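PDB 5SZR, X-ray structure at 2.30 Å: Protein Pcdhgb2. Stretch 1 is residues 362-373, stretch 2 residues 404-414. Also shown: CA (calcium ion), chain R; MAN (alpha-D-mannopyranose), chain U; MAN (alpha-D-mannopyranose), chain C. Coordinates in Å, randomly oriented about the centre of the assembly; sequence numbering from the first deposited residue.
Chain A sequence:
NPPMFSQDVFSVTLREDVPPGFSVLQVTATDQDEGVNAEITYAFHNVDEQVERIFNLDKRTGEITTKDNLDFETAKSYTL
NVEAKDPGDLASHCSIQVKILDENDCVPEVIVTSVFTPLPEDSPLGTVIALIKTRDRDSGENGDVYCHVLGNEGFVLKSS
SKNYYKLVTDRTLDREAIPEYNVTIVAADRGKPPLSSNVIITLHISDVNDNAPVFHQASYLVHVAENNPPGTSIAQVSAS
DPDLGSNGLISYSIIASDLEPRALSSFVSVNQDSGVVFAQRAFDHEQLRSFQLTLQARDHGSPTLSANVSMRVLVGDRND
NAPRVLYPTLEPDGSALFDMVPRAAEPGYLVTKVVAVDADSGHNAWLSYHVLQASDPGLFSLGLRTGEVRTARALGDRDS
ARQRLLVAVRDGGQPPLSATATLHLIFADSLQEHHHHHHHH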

# COMPACT_ATOMS: atom_id res chain seq x y z
N GLY A 362 36.43 23.09 19.58
CA GLY A 362 36.58 21.91 20.42
C GLY A 362 38.03 21.54 20.65
O GLY A 362 38.91 22.40 20.83
N HIS A 363 38.29 20.23 20.63
CA HIS A 363 39.66 19.76 20.83
C HIS A 363 40.58 20.22 19.71
O HIS A 363 41.79 20.36 19.92
CB HIS A 363 39.68 18.23 20.94
CG HIS A 363 39.20 17.72 22.27
ND1 HIS A 363 37.86 17.56 22.56
CD2 HIS A 363 39.87 17.35 23.38
CE1 HIS A 363 37.73 17.10 23.79
NE2 HIS A 363 38.94 16.97 24.31
N ASN A 364 40.05 20.45 18.51
CA ASN A 364 40.88 20.94 17.42
C ASN A 364 41.49 22.30 17.72
O ASN A 364 42.46 22.70 17.06
CB ASN A 364 40.06 20.99 16.12
CG ASN A 364 39.69 19.62 15.60
OD1 ASN A 364 40.47 18.67 15.68
ND2 ASN A 364 38.48 19.50 15.05
N ALA A 365 40.95 23.03 18.71
CA ALA A 365 41.49 24.33 19.08
C ALA A 365 41.83 24.42 20.56
O ALA A 365 42.00 25.53 21.09
CB ALA A 365 40.52 25.45 18.70
N TRP A 366 41.94 23.29 21.26
CA TRP A 366 42.32 23.27 22.67
C TRP A 366 43.85 23.25 22.75
O TRP A 366 44.48 22.22 22.48
CB TRP A 366 41.71 22.07 23.39
CG TRP A 366 41.75 22.19 24.89
CD1 TRP A 366 42.09 23.30 25.62
CD2 TRP A 366 41.45 21.17 25.84
NE1 TRP A 366 42.01 23.03 26.96
CE2 TRP A 366 41.62 21.72 27.13
CE3 TRP A 366 41.06 19.83 25.73
CZ2 TRP A 366 41.41 20.99 28.29
CZ3 TRP A 366 40.84 19.10 26.90
CH2 TRP A 366 41.02 19.69 28.16
N LEU A 367 44.44 24.37 23.13
CA LEU A 367 45.88 24.52 23.02
C LEU A 367 46.59 24.06 24.28
O LEU A 367 46.09 24.23 25.40
CB LEU A 367 46.24 25.97 22.71
CG LEU A 367 45.55 26.46 21.44
CD1 LEU A 367 46.12 27.79 20.99
CD2 LEU A 367 45.66 25.41 20.33
N SER A 368 47.76 23.45 24.09
CA SER A 368 48.62 23.03 25.18
C SER A 368 50.05 23.39 24.81
O SER A 368 50.43 23.29 23.64
CB SER A 368 48.50 21.53 25.45
OG SER A 368 49.23 20.79 24.49
N TYR A 369 50.83 23.78 25.82
CA TYR A 369 52.15 24.37 25.63
C TYR A 369 53.21 23.43 26.19
O TYR A 369 53.09 22.96 27.32
CB TYR A 369 52.21 25.73 26.31
CG TYR A 369 51.23 26.73 25.73
CD1 TYR A 369 51.64 27.66 24.79
CD2 TYR A 369 49.89 26.73 26.13
CE1 TYR A 369 50.75 28.57 24.25
CE2 TYR A 369 48.99 27.64 25.59
CZ TYR A 369 49.42 28.55 24.65
OH TYR A 369 48.53 29.46 24.12
N HIS A 370 54.26 23.18 25.41
CA HIS A 370 55.27 22.20 25.76
C HIS A 370 56.66 22.75 25.52
O HIS A 370 56.89 23.50 24.56
CB HIS A 370 55.09 20.91 24.96
CG HIS A 370 53.71 20.33 25.04
ND1 HIS A 370 53.37 19.34 25.94
CD2 HIS A 370 52.59 20.61 24.34
CE1 HIS A 370 52.10 19.03 25.78
NE2 HIS A 370 51.60 19.79 24.82
N VAL A 371 57.59 22.39 26.40
CA VAL A 371 59.01 22.69 26.22
C VAL A 371 59.63 21.56 25.40
O VAL A 371 59.63 20.40 25.83
CB VAL A 371 59.73 22.84 27.57
CG1 VAL A 371 61.25 22.92 27.36
CG2 VAL A 371 59.23 24.06 28.31
N LEU A 372 60.16 21.90 24.22
CA LEU A 372 60.86 20.89 23.44
C LEU A 372 62.34 20.82 23.80
O LEU A 372 62.89 19.72 23.92
CB LEU A 372 60.70 21.18 21.94
CG LEU A 372 59.27 21.37 21.42
CD1 LEU A 372 59.28 21.65 19.92
CD2 LEU A 372 58.38 20.15 21.74
N GLN A 373 62.98 21.97 24.00
CA GLN A 373 64.38 22.04 24.36
C GLN A 373 64.56 23.09 25.44
O GLN A 373 63.89 24.13 25.43
CB GLN A 373 65.26 22.38 23.15
CG GLN A 373 65.24 21.33 22.05
CD GLN A 373 65.89 21.82 20.77
OE1 GLN A 373 66.26 22.99 20.65
NE2 GLN A 373 66.04 20.92 19.81
CA CA R . 43.55 23.46 15.14
C1 MAN U . 54.59 21.00 16.75
C2 MAN U . 55.76 21.11 15.75
C3 MAN U . 55.37 20.39 14.46
C4 MAN U . 55.00 18.94 14.76
C5 MAN U . 53.81 18.94 15.73
C6 MAN U . 53.37 17.55 16.15
O2 MAN U . 56.91 20.41 16.26
O3 MAN U . 56.40 20.44 13.48
O4 MAN U . 54.64 18.26 13.56
O5 MAN U . 54.17 19.67 16.94
O6 MAN U . 52.65 17.68 17.37
C1 MAN C . 63.59 29.18 17.52
C2 MAN C . 63.41 27.85 16.79
C3 MAN C . 64.73 27.07 16.84
C4 MAN C . 65.89 27.90 16.26
C5 MAN C . 66.01 29.25 17.00
C6 MAN C . 67.00 30.18 16.32
O2 MAN C . 63.12 28.07 15.40
O3 MAN C . 64.64 25.81 16.16
O4 MAN C . 67.10 27.18 16.41
O5 MAN C . 64.71 29.93 17.04
O6 MAN C . 67.12 31.37 17.10
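Stretch 2 404-414: RLLVAVRDGGQ

How does stretch 2 run against stretch 1? From Arg404 to Arg410 it is an extended strand, with phi between -141° and -104° and psi between 110° and 151°, and it lies antiparallel to the strand of stretch 1 that carries Ser368, Tyr369 and His370. The two N-to-C directions make an angle of 156°, and the axes approach to 4.6 Å. Together the stretches bury 966 Å², counting both sides.

What holds the first residues of stretch 2? Arg404, with chi1 to chi3 all t, reaches along to the side chain of Gln373: its NH2 donates to Gln373 OE1 at 3.0 Å, and its NH1 makes a weak bond to the mannose O4 of chain C at 3.3 Å. Leu405 brings CD2 within 4.3 Å of Val371 CG1. Leu406 N donates to Gln373 O at 2.9 Å, while Leu406 O accepts from both Leu372 N at 2.6 Å and Gln373 N at 3.3 Å. One carbonyl thus serves two successive amides, the mark of a beta bulge, where the register slips by one residue and stretch 1 turns a corner.

How does the pairing continue beyond the bulge? Val407 lies opposite Val371 in a non-hydrogen-bonded pair, CA to CA 4.5 Å. Ala408 then pairs with His370 through two bonds, Ala408 N to His370 O at 2.7 Å and His370 N to Ala408 O at 2.8 Å, and its small CB leaves Leu372 CD1 resting 3.7 Å away. Val409 faces Tyr369 on the same side of the sheet as the valine pair; its CG2 sits over one face of the tyrosine ring, 3.7 Å from Tyr369 CE1, and also meets Leu367 CD1 at 4.0 Å. Arg410 closes the ladder with Ser368: Arg410 N to Ser368 O and Ser368 N to Arg410 O are both 2.8 Å. Its side chain lies on the face shared with His370 and Ala408, where NE donates to the mannose O5 of chain U at 2.9 Å.

What replaces the ladder once the strand ends? A calcium ion joins the stretches, bound by Asp411 OD2 at 2.6 Å and Asn364 O at 2.3 Å, with further ligands from elsewhere in the structure. Water 1 links Asp411 O, through a weak bond of 3.0 Å, to Ser368 OG at 3.1 Å. Gly412 N makes a weak bond to His363 O at 2.9 Å; a CB on this glycine would clash with that same oxygen. Gly413 CA approaches Asn364 OD1 to 3.6 Å, and Gln414 leaves the contact.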

# COMPACT_ATOMS: atom_id res chain seq x y z
N ARG A 404 67.91 29.41 26.97
CA ARG A 404 67.17 29.25 25.73
C ARG A 404 66.13 28.15 25.89
O ARG A 404 66.45 27.04 26.32
CB ARG A 404 68.11 28.92 24.57
CG ARG A 404 67.40 28.52 23.29
CD ARG A 404 68.42 28.13 22.24
NE ARG A 404 67.79 27.73 20.98
CZ ARG A 404 67.26 26.54 20.76
NH1 ARG A 404 66.71 26.27 19.58
NH2 ARG A 404 67.25 25.61 21.71
N LEU A 405 64.88 28.47 25.52
CA LEU A 405 63.77 27.53 25.52
C LEU A 405 63.19 27.43 24.12
O LEU A 405 62.94 28.46 23.47
CB LEU A 405 62.67 27.96 26.49
CG LEU A 405 62.80 27.91 28.01
CD1 LEU A 405 61.47 28.30 28.63
CD2 LEU A 405 63.21 26.53 28.49
N LEU A 406 62.94 26.21 23.65
CA LEU A 406 62.21 25.96 22.41
C LEU A 406 60.85 25.39 22.79
O LEU A 406 60.76 24.25 23.26
CB LEU A 406 62.98 25.01 21.49
CG LEU A 406 62.22 24.57 20.23
CD1 LEU A 406 61.78 25.77 19.41
CD2 LEU A 406 63.05 23.62 19.38
N VAL A 407 59.80 26.18 22.60
CA VAL A 407 58.47 25.82 23.07
C VAL A 407 57.56 25.52 21.88
O VAL A 407 57.72 26.07 20.78
CB VAL A 407 57.85 26.93 23.95
CG1 VAL A 407 58.75 27.22 25.14
CG2 VAL A 407 57.62 28.19 23.13
N ALA A 408 56.59 24.65 22.12
CA ALA A 408 55.62 24.25 21.11
C ALA A 408 54.22 24.43 21.67
O ALA A 408 53.92 23.97 22.78
CB ALA A 408 55.84 22.79 20.68
N VAL A 409 53.37 25.11 20.91
CA VAL A 409 51.95 25.20 21.22
C VAL A 409 51.21 24.27 20.27
O VAL A 409 51.28 24.43 19.05
CB VAL A 409 51.44 26.65 21.12
CG1 VAL A 409 51.94 27.32 19.84
CG2 VAL A 409 49.93 26.70 21.20
N ARG A 410 50.53 23.27 20.84
CA ARG A 410 49.85 22.23 20.08
C ARG A 410 48.35 22.28 20.33
O ARG A 410 47.90 22.67 21.41
CB ARG A 410 50.38 20.84 20.47
CG ARG A 410 51.87 20.67 20.32
CD ARG A 410 52.30 19.21 20.40
NE ARG A 410 53.56 19.00 19.70
CZ ARG A 410 54.72 18.72 20.28
NH1 ARG A 410 54.79 18.59 21.60
NH2 ARG A 410 55.80 18.56 19.54
N ASP A 411 47.58 21.88 19.33
CA ASP A 411 46.15 21.71 19.55
C ASP A 411 45.88 20.26 19.96
O ASP A 411 46.79 19.43 20.06
CB ASP A 411 45.34 22.14 18.33
CG ASP A 411 45.67 21.35 17.06
OD1 ASP A 411 46.07 20.17 17.15
OD2 ASP A 411 45.51 21.93 15.97
N GLY A 412 44.61 19.95 20.22
CA GLY A 412 44.26 18.63 20.68
C GLY A 412 43.70 17.74 19.58
O GLY A 412 43.07 16.72 19.86
N GLY A 413 43.94 18.12 18.33
CA GLY A 413 43.48 17.36 17.20
C GLY A 413 44.29 16.10 16.96
O GLY A 413 45.29 15.83 17.64
N GLN A 414 43.85 15.33 15.98
CA GLN A 414 44.51 14.09 15.61
C GLN A 414 44.58 14.00 14.08
O GLN A 414 43.56 13.81 13.42
CB GLN A 414 43.77 12.88 16.19
CG GLN A 414 44.33 11.54 15.74
CD GLN A 414 45.80 11.37 16.07
OE1 GLN A 414 46.25 11.73 17.16
NE2 GLN A 414 46.57 10.85 15.12
O HOH W 1 46.89 19.28 23.04